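Local structure of yncA (Salmonella typhimurium, 3DR6) at residues C[55-59]-C[103-107]; C[81-86]-C[116-122]. The protein probably transfers an acetyl group from acetyl-coenzyme A to an acceptor, as expected of a GNAT-family acetyltransferase. All blocks are in the same frame, centred on the assembly; numbering follows the deposited sequence. Where two conformers were deposited one is given.

Contact 1 of 2, residues C[55-59]-C[103-107]; sequences PVLVS and LLSRL
Leu-103 meets segment 55-59 with both of its branches. CD1 comes up to the hydroxyl of Ser-59, 3.7 Å from OG, while CD2 lies against the strand backbone, 3.9 Å from Ser-59 N. The same CD2 also approaches Leu-57 CB at 4.3 Å, so this one isopropyl group reaches from Leu-57 to Ser-59. The contact to OG is only van der Waals; the hydroxyl is hydrogen-bonded to Thr-66 OG1.

Further along the helix, Arg-106 contributes its aliphatic part. Its CG is anti to the backbone N (chi1 175°), and the chain then bends at chi2 (61°), which turns the guanidinium back over the leucine it crosses. Arg-106 CG touches Leu-57 CD1 at 3.4 Å, and Leu-57 CD2 stands 4.2 Å above the centre of one guanidinium face. The charged end is held beyond the contact by a salt bridge from NE to Glu-110 and a cation-pi interaction with Phe-8.

Leu-107 completes the helix side: its CD1 is 3.9 Å from Leu-57 CD1 and touches Pro-55 CG as well, the proline and leucine side chains crossing at about a right angle. Leu-57 CD1 is thereby wedged between Arg-106 and Leu-107, and it also reaches the helix backbone beside Leu-103 O and Leu-107 N. With no hydrogen bond between the segments, the contact is helix-on-sheet packing.

The short axes run nearly antiparallel, at 150°, and approach to 9.4 Å. Phe-8 of strand 5-8 and Phe-71 of strand 64-73 extend this apolar layer beneath helix 99-113, whereas Val-56 points through to helix 39-52, placing strand 56-61 between the two helices.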
ATOM      1  N   PRO C  55      -6.407 -14.551   9.951  1.00 21.77           N
ATOM      2  CA  PRO C  55      -5.765 -15.784  10.398  1.00 21.59           C
ATOM      3  C   PRO C  55      -4.269 -15.616  10.624  1.00 20.62           C
ATOM      4  O   PRO C  55      -3.595 -14.836   9.920  1.00 20.72           O
ATOM      5  CB  PRO C  55      -6.050 -16.758   9.251  1.00 21.47           C
ATOM      6  CG  PRO C  55      -6.014 -15.845   8.000  1.00 21.63           C
ATOM      7  CD  PRO C  55      -6.568 -14.505   8.477  1.00 22.53           C
ATOM      8  N   VAL C  56      -3.762 -16.319  11.637  1.00 20.10           N
ATOM      9  CA  VAL C  56      -2.331 -16.542  11.774  1.00 18.50           C
ATOM     10  C   VAL C  56      -2.182 -18.063  11.788  1.00 18.86           C
ATOM     11  O   VAL C  56      -2.738 -18.736  12.667  1.00 18.00           O
ATOM     12  CB  VAL C  56      -1.724 -15.866  13.046  1.00 19.02           C
ATOM     13  CG1 VAL C  56      -0.208 -16.105  13.109  1.00 17.96           C
ATOM     14  CG2 VAL C  56      -2.011 -14.341  13.063  1.00 18.88           C
ATOM     15  N   LEU C  57      -1.500 -18.601  10.776  1.00 18.44           N
ATOM     16  CA  LEU C  57      -1.293 -20.053  10.641  1.00 18.17           C
ATOM     17  C   LEU C  57       0.152 -20.402  10.959  1.00 17.96           C
ATOM     18  O   LEU C  57       1.060 -19.594  10.724  1.00 17.79           O
ATOM     19  CB  LEU C  57      -1.583 -20.510   9.212  1.00 18.35           C
ATOM     20  CG  LEU C  57      -2.970 -20.183   8.637  1.00 19.39           C
ATOM     21  CD1 LEU C  57      -2.994 -20.454   7.140  1.00 21.53           C
ATOM     22  CD2 LEU C  57      -4.072 -20.941   9.370  1.00 21.40           C
ATOM     23  N   VAL C  58       0.374 -21.606  11.483  1.00 17.61           N
ATOM     24  CA  VAL C  58       1.738 -22.125  11.562  1.00 17.21           C
ATOM     25  C   VAL C  58       1.810 -23.480  10.889  1.00 17.39           C
ATOM     26  O   VAL C  58       0.835 -24.252  10.940  1.00 17.27           O
ATOM     27  CB  VAL C  58       2.276 -22.240  13.024  1.00 17.40           C
ATOM     28  CG1 VAL C  58       2.462 -20.859  13.645  1.00 16.90           C
ATOM     29  CG2 VAL C  58       1.363 -23.109  13.868  1.00 16.22           C
ATOM     30  N   SER C  59       2.960 -23.772  10.268  1.00 16.76           N
ATOM     31  CA  SER C  59       3.321 -25.148   9.932  1.00 17.37           C
ATOM     32  C   SER C  59       4.120 -25.775  11.091  1.00 17.87           C
ATOM     33  O   SER C  59       4.905 -25.106  11.773  1.00 16.67           O
ATOM     34  CB  SER C  59       4.094 -25.257   8.607  1.00 17.85           C
ATOM     35  OG  SER C  59       5.150 -24.319   8.511  1.00 18.25           O
ATOM     36  N   LEU C 103       1.261 -23.496   3.114  1.00 16.12           N
ATOM     37  CA  LEU C 103       0.806 -22.387   3.952  1.00 16.00           C
ATOM     38  C   LEU C 103      -0.071 -21.416   3.162  1.00 16.44           C
ATOM     39  O   LEU C 103      -1.152 -21.029   3.611  1.00 16.59           O
ATOM     40  CB  LEU C 103       2.004 -21.624   4.548  1.00 15.77           C
ATOM     41  CG  LEU C 103       2.580 -22.364   5.765  1.00 17.28           C
ATOM     42  CD1 LEU C 103       3.948 -21.792   6.145  1.00 18.15           C
ATOM     43  CD2 LEU C 103       1.566 -22.298   6.939  1.00 16.34           C
ATOM     44  N   LEU C 104       0.412 -21.033   1.990  1.00 16.86           N
ATOM     45  CA  LEU C 104      -0.300 -20.060   1.163  1.00 17.53           C
ATOM     46  C   LEU C 104      -1.668 -20.600   0.714  1.00 17.18           C
ATOM     47  O   LEU C 104      -2.653 -19.866   0.728  1.00 17.18           O
ATOM     48  CB  LEU C 104       0.560 -19.578  -0.016  1.00 17.46           C
ATOM     49  CG  LEU C 104      -0.091 -18.498  -0.894  1.00 18.87           C
ATOM     50  CD1 LEU C 104      -0.616 -17.299  -0.077  1.00 20.07           C
ATOM     51  CD2 LEU C 104       0.905 -18.028  -1.975  1.00 18.02           C
ATOM     52  N   SER C 105      -1.713 -21.884   0.353  0.50 17.73           N
ATOM     53  CA  SER C 105      -2.972 -22.521  -0.058  0.50 17.79           C
ATOM     54  C   SER C 105      -4.003 -22.449   1.069  0.50 18.52           C
ATOM     55  O   SER C 105      -5.136 -22.013   0.861  0.50 18.09           O
ATOM     56  CB  SER C 105      -2.748 -23.974  -0.500  0.50 18.19           C
ATOM     57  OG  SER C 105      -3.899 -24.489  -1.148  0.50 15.44           O
ATOM     58  N   ARG C 106      -3.590 -22.841   2.271  1.00 18.85           N
ATOM     59  CA  ARG C 106      -4.467 -22.769   3.446  1.00 19.40           C
ATOM     60  C   ARG C 106      -4.930 -21.318   3.714  1.00 19.06           C
ATOM     61  O   ARG C 106      -6.122 -21.068   3.982  1.00 18.51           O
ATOM     62  CB  ARG C 106      -3.784 -23.364   4.671  1.00 19.81           C
ATOM     63  CG  ARG C 106      -4.584 -23.229   5.982  1.00 23.53           C
ATOM     64  CD  ARG C 106      -5.958 -23.944   5.949  1.00 26.99           C
ATOM     65  NE  ARG C 106      -6.739 -23.606   7.145  1.00 29.33           N
ATOM     66  CZ  ARG C 106      -6.575 -24.177   8.346  1.00 30.68           C
ATOM     67  NH1 ARG C 106      -5.665 -25.133   8.539  1.00 30.31           N
ATOM     68  NH2 ARG C 106      -7.325 -23.789   9.368  1.00 31.03           N
ATOM     69  N   LEU C 107      -3.995 -20.372   3.601  1.00 18.49           N
ATOM     70  CA  LEU C 107      -4.286 -18.944   3.782  1.00 18.40           C
ATOM     71  C   LEU C 107      -5.404 -18.446   2.857  1.00 18.11           C
ATOM     72  O   LEU C 107      -6.310 -17.719   3.278  1.00 17.75           O
ATOM     73  CB  LEU C 107      -3.012 -18.120   3.549  1.00 18.44           C
ATOM     74  CG  LEU C 107      -2.982 -16.741   4.181  1.00 20.44           C
ATOM     75  CD1 LEU C 107      -3.038 -16.854   5.739  1.00 20.06           C
ATOM     76  CD2 LEU C 107      -1.750 -15.971   3.686  1.00 18.31           C
TER

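Contact 2 of 2, residues C[81-86]-C[116-122]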
ATOM      1  N   ARG C  81     -11.046  -2.677   1.311  1.00 16.24           N
ATOM      2  CA  ARG C  81     -11.345  -3.560   2.454  1.00 16.09           C
ATOM      3  C   ARG C  81     -11.634  -5.020   2.067  1.00 16.79           C
ATOM      4  O   ARG C  81     -11.793  -5.857   2.957  1.00 18.14           O
ATOM      5  CB  ARG C  81     -12.505  -3.003   3.301  1.00 15.07           C
ATOM      6  CG  ARG C  81     -13.868  -3.018   2.581  1.00 16.25           C
ATOM      7  CD  ARG C  81     -14.983  -2.326   3.388  1.00 16.68           C
ATOM      8  NE  ARG C  81     -16.301  -2.428   2.736  1.00 19.18           N
ATOM      9  CZ  ARG C  81     -16.715  -1.641   1.746  1.00 20.95           C
ATOM     10  NH1 ARG C  81     -15.908  -0.696   1.263  1.00 19.87           N
ATOM     11  NH2 ARG C  81     -17.937  -1.800   1.236  1.00 21.41           N
ATOM     12  N   TYR C  82     -11.750  -5.320   0.774  1.00 15.85           N
ATOM     13  CA  TYR C  82     -11.820  -6.723   0.337  1.00 15.60           C
ATOM     14  C   TYR C  82     -10.545  -7.229  -0.322  1.00 15.55           C
ATOM     15  O   TYR C  82     -10.518  -8.340  -0.846  1.00 15.74           O
ATOM     16  CB  TYR C  82     -13.069  -6.967  -0.519  1.00 15.82           C
ATOM     17  CG  TYR C  82     -14.297  -6.503   0.215  1.00 15.59           C
ATOM     18  CD1 TYR C  82     -14.990  -5.390  -0.232  1.00 15.98           C
ATOM     19  CD2 TYR C  82     -14.739  -7.153   1.384  1.00 15.66           C
ATOM     20  CE1 TYR C  82     -16.109  -4.937   0.421  1.00 17.30           C
ATOM     21  CE2 TYR C  82     -15.873  -6.686   2.069  1.00 17.67           C
ATOM     22  CZ  TYR C  82     -16.543  -5.565   1.557  1.00 17.42           C
ATOM     23  OH  TYR C  82     -17.662  -5.022   2.145  1.00 19.54           O
ATOM     24  N   THR C  83      -9.467  -6.436  -0.227  1.00 15.91           N
ATOM     25  CA  THR C  83      -8.151  -6.806  -0.748  1.00 15.90           C
ATOM     26  C   THR C  83      -7.154  -6.946   0.406  1.00 16.43           C
ATOM     27  O   THR C  83      -6.938  -5.997   1.202  1.00 16.18           O
ATOM     28  CB  THR C  83      -7.641  -5.770  -1.776  1.00 16.81           C
ATOM     29  OG1 THR C  83      -8.594  -5.661  -2.844  1.00 16.09           O
ATOM     30  CG2 THR C  83      -6.270  -6.201  -2.366  1.00 15.01           C
ATOM     31  N   VAL C  84      -6.587  -8.140   0.521  1.00 15.16           N
ATOM     32  CA  VAL C  84      -5.623  -8.420   1.580  1.00 15.97           C
ATOM     33  C   VAL C  84      -4.260  -8.749   0.975  1.00 15.62           C
ATOM     34  O   VAL C  84      -4.166  -9.185  -0.184  1.00 16.16           O
ATOM     35  CB  VAL C  84      -6.088  -9.557   2.538  1.00 15.64           C
ATOM     36  CG1 VAL C  84      -7.259  -9.067   3.447  1.00 15.25           C
ATOM     37  CG2 VAL C  84      -6.432 -10.866   1.749  1.00 15.67           C
ATOM     38  N   GLU C  85      -3.212  -8.524   1.758  1.00 15.66           N
ATOM     39  CA  GLU C  85      -1.864  -8.866   1.354  1.00 16.70           C
ATOM     40  C   GLU C  85      -1.292  -9.889   2.335  1.00 17.64           C
ATOM     41  O   GLU C  85      -1.347  -9.687   3.571  1.00 17.88           O
ATOM     42  CB  GLU C  85      -0.973  -7.613   1.332  1.00 17.35           C
ATOM     43  CG  GLU C  85       0.454  -7.963   1.005  1.00 18.10           C
ATOM     44  CD  GLU C  85       1.351  -6.754   0.910  1.00 23.10           C
ATOM     45  OE1 GLU C  85       0.820  -5.617   1.054  1.00 23.87           O
ATOM     46  OE2 GLU C  85       2.575  -6.966   0.697  1.00 23.46           O
ATOM     47  N   HIS C  86      -0.715 -10.963   1.789  1.00 17.85           N
ATOM     48  CA  HIS C  86      -0.274 -12.103   2.615  1.00 18.38           C
ATOM     49  C   HIS C  86       1.166 -11.932   3.055  1.00 18.63           C
ATOM     50  O   HIS C  86       1.912 -11.189   2.445  1.00 17.83           O
ATOM     51  CB  HIS C  86      -0.476 -13.467   1.889  1.00 19.43           C
ATOM     52  CG  HIS C  86       0.561 -13.797   0.848  1.00 22.93           C
ATOM     53  ND1 HIS C  86       1.881 -14.040   1.157  1.00 26.90           N
ATOM     54  CD2 HIS C  86       0.450 -13.981  -0.492  1.00 23.37           C
ATOM     55  CE1 HIS C  86       2.548 -14.310   0.046  1.00 29.57           C
ATOM     56  NE2 HIS C  86       1.692 -14.307  -0.964  1.00 26.91           N
ATOM     57  N   LYS C 116     -12.898 -12.128   1.506  1.00 14.94           N
ATOM     58  CA  LYS C 116     -11.956 -11.274   0.780  1.00 15.10           C
ATOM     59  C   LYS C 116     -12.032 -11.560  -0.722  1.00 14.85           C
ATOM     60  O   LYS C 116     -12.221 -12.700  -1.137  1.00 14.78           O
ATOM     61  CB  LYS C 116     -10.520 -11.426   1.288  1.00 15.56           C
ATOM     62  CG  LYS C 116     -10.286 -10.970   2.762  1.00 14.89           C
ATOM     63  CD  LYS C 116     -10.943  -9.625   3.051  1.00 14.80           C
ATOM     64  CE  LYS C 116     -10.695  -9.183   4.504  1.00 16.52           C
ATOM     65  NZ  LYS C 116     -11.402  -7.877   4.723  1.00 16.50           N
ATOM     66  N   HIS C 117     -11.903 -10.508  -1.530  1.00 14.99           N
ATOM     67  CA  HIS C 117     -12.120 -10.614  -2.990  1.00 14.52           C
ATOM     68  C   HIS C 117     -10.832 -10.787  -3.803  1.00 14.47           C
ATOM     69  O   HIS C 117     -10.843 -11.426  -4.876  1.00 13.15           O
ATOM     70  CB  HIS C 117     -12.928  -9.399  -3.494  1.00 14.90           C
ATOM     71  CG  HIS C 117     -13.319  -9.467  -4.942  1.00 15.08           C
ATOM     72  ND1 HIS C 117     -14.128 -10.454  -5.454  1.00 14.29           N
ATOM     73  CD2 HIS C 117     -13.027  -8.644  -5.983  1.00 16.09           C
ATOM     74  CE1 HIS C 117     -14.317 -10.246  -6.742  1.00 14.31           C
ATOM     75  NE2 HIS C 117     -13.676  -9.148  -7.089  1.00 14.52           N
ATOM     76  N   VAL C 118      -9.724 -10.224  -3.303  1.00 13.56           N
ATOM     77  CA  VAL C 118      -8.420 -10.357  -3.993  1.00 13.79           C
ATOM     78  C   VAL C 118      -7.340 -10.574  -2.927  1.00 15.24           C
ATOM     79  O   VAL C 118      -7.396  -9.886  -1.902  1.00 14.59           O
ATOM     80  CB  VAL C 118      -8.049  -9.058  -4.814  1.00 13.97           C
ATOM     81  CG1 VAL C 118      -6.654  -9.203  -5.445  1.00 14.78           C
ATOM     82  CG2 VAL C 118      -9.113  -8.763  -5.893  1.00 13.79           C
HETATM   83  N   MSE C 119      -6.387 -11.500  -3.147  1.00 14.62           N
HETATM   84  CA  MSE C 119      -5.150 -11.564  -2.295  1.00 17.87           C
HETATM   85  C   MSE C 119      -3.998 -11.083  -3.154  1.00 16.04           C
HETATM   86  O   MSE C 119      -3.838 -11.488  -4.307  1.00 16.81           O
HETATM   87  CB  MSE C 119      -4.792 -12.942  -1.645  1.00 17.20           C
HETATM   88  CG  MSE C 119      -3.667 -12.961  -0.320  1.00 12.38           C
HETATM   89 SE   MSE C 119      -3.455 -14.847  -0.199  1.00 34.71          SE
HETATM   90  CE  MSE C 119      -5.397 -15.372  -0.646  1.00 11.13           C
ATOM     91  N   VAL C 120      -3.222 -10.201  -2.567  1.00 16.06           N
ATOM     92  CA  VAL C 120      -2.060  -9.632  -3.218  1.00 15.79           C
ATOM     93  C   VAL C 120      -0.796 -10.202  -2.576  1.00 16.47           C
ATOM     94  O   VAL C 120      -0.728 -10.319  -1.343  1.00 16.59           O
ATOM     95  CB  VAL C 120      -2.073  -8.108  -3.037  1.00 15.60           C
ATOM     96  CG1 VAL C 120      -0.773  -7.475  -3.612  1.00 15.59           C
ATOM     97  CG2 VAL C 120      -3.274  -7.504  -3.723  1.00 15.83           C
ATOM     98  N   ALA C 121       0.203 -10.507  -3.404  1.00 15.65           N
ATOM     99  CA  ALA C 121       1.523 -10.837  -2.936  1.00 15.95           C
ATOM    100  C   ALA C 121       2.488  -9.733  -3.375  1.00 15.93           C
ATOM    101  O   ALA C 121       2.445  -9.298  -4.519  1.00 16.37           O
ATOM    102  CB  ALA C 121       1.957 -12.197  -3.531  1.00 14.73           C
ATOM    103  N   GLY C 122       3.331  -9.271  -2.456  1.00 16.86           N
ATOM    104  CA  GLY C 122       4.408  -8.319  -2.770  1.00 18.07           C
ATOM    105  C   GLY C 122       5.693  -9.133  -2.763  1.00 19.63           C
ATOM    106  O   GLY C 122       6.040  -9.760  -1.749  1.00 21.04           O
TER
HETATM  107  O   HOH W   1      -9.028  -6.235   3.524  1.00 21.40           O
HETATM  108  O   HOH W   2       3.328 -10.372   0.088  1.00 25.76           O
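Ala-121 CB approaches the His-86 ring obliquely, 3.3 Å from NE2, and water 2 sits above one of the ring's faces, displaced toward the rim. Strands 83-90 and 118-124, which carry these two residues, are the adjacent parallel strands of a beta-alpha-beta crossover in the core of the GNAT fold. Selenomethionine Met-119 also approaches the ring obliquely, its SE 5.0 Å from the centroid. With chi1 at 78°, CG of His-86 stands between the backbone N and the carbonyl carbon, which carries the ring across to Ala-121. NE2 is hydrogen-bonded to His-134, whose ring plane is nearly parallel to that of His-86. At the other end, Arg-81 CG covers part of one face of the Tyr-82 ring, Tyr-82 CE1 lies over one face of the Arg-81 guanidinium, offset toward its rim, and the ring of His-117 stacks on Trp-155 of the second subunit.

Pairing starts at Tyr-82 O, which accepts twice: from His-117 N in the carbonyl plane at 2.7 Å, and from Val-118 N, tilted from that plane, at 3.2 Å. Regular bonds follow, from Val-84 N to Val-118 O, from Val-120 N to Val-84 O at 2.8 Å, and from His-86 N to Val-120 O. Thr-83 CG2 meets Val-120 CG2 on the sheet face turned to the second subunit, where Glu-85 forms a salt bridge with Arg-75 of that subunit.

The next link is indirect: water 2 donates to His-86 O at 2.9 Å and accepts from Gly-122 N. A water in place of a direct bond is consistent with the start of the splay that in GNAT enzymes opens the acetyl-coenzyme A site. Back at the start of the pairing, the Lys-116 chain crosses Val-84 CG1, and its NZ donates to Arg-81 O at 2.7 Å and to water 1, and is hydrogen-bonded to Tyr-54 OH.

Overall arrangement
From the N terminus the segments come as 55-59, 81-86, 103-107 and 116-122, so the two contacts cross. Contact 1 closes a loop of 43 residues that contains strands 64-73 and 83-90; contact 2 closes one of 29 residues that includes helix 99-113. That helix is the common element, placed over strand 56-61 by contact 1 and linking the paired strands of contact 2. The centres lie about 14 Å apart, yet the contacts touch: Leu-107 CD2 is 3.3 Å from His-86 CB, and Leu-104 CD1 is 3.8 Å from Met-119 SE. Contact 1 stays within its subunit, whereas contact 2 also reaches the second subunit.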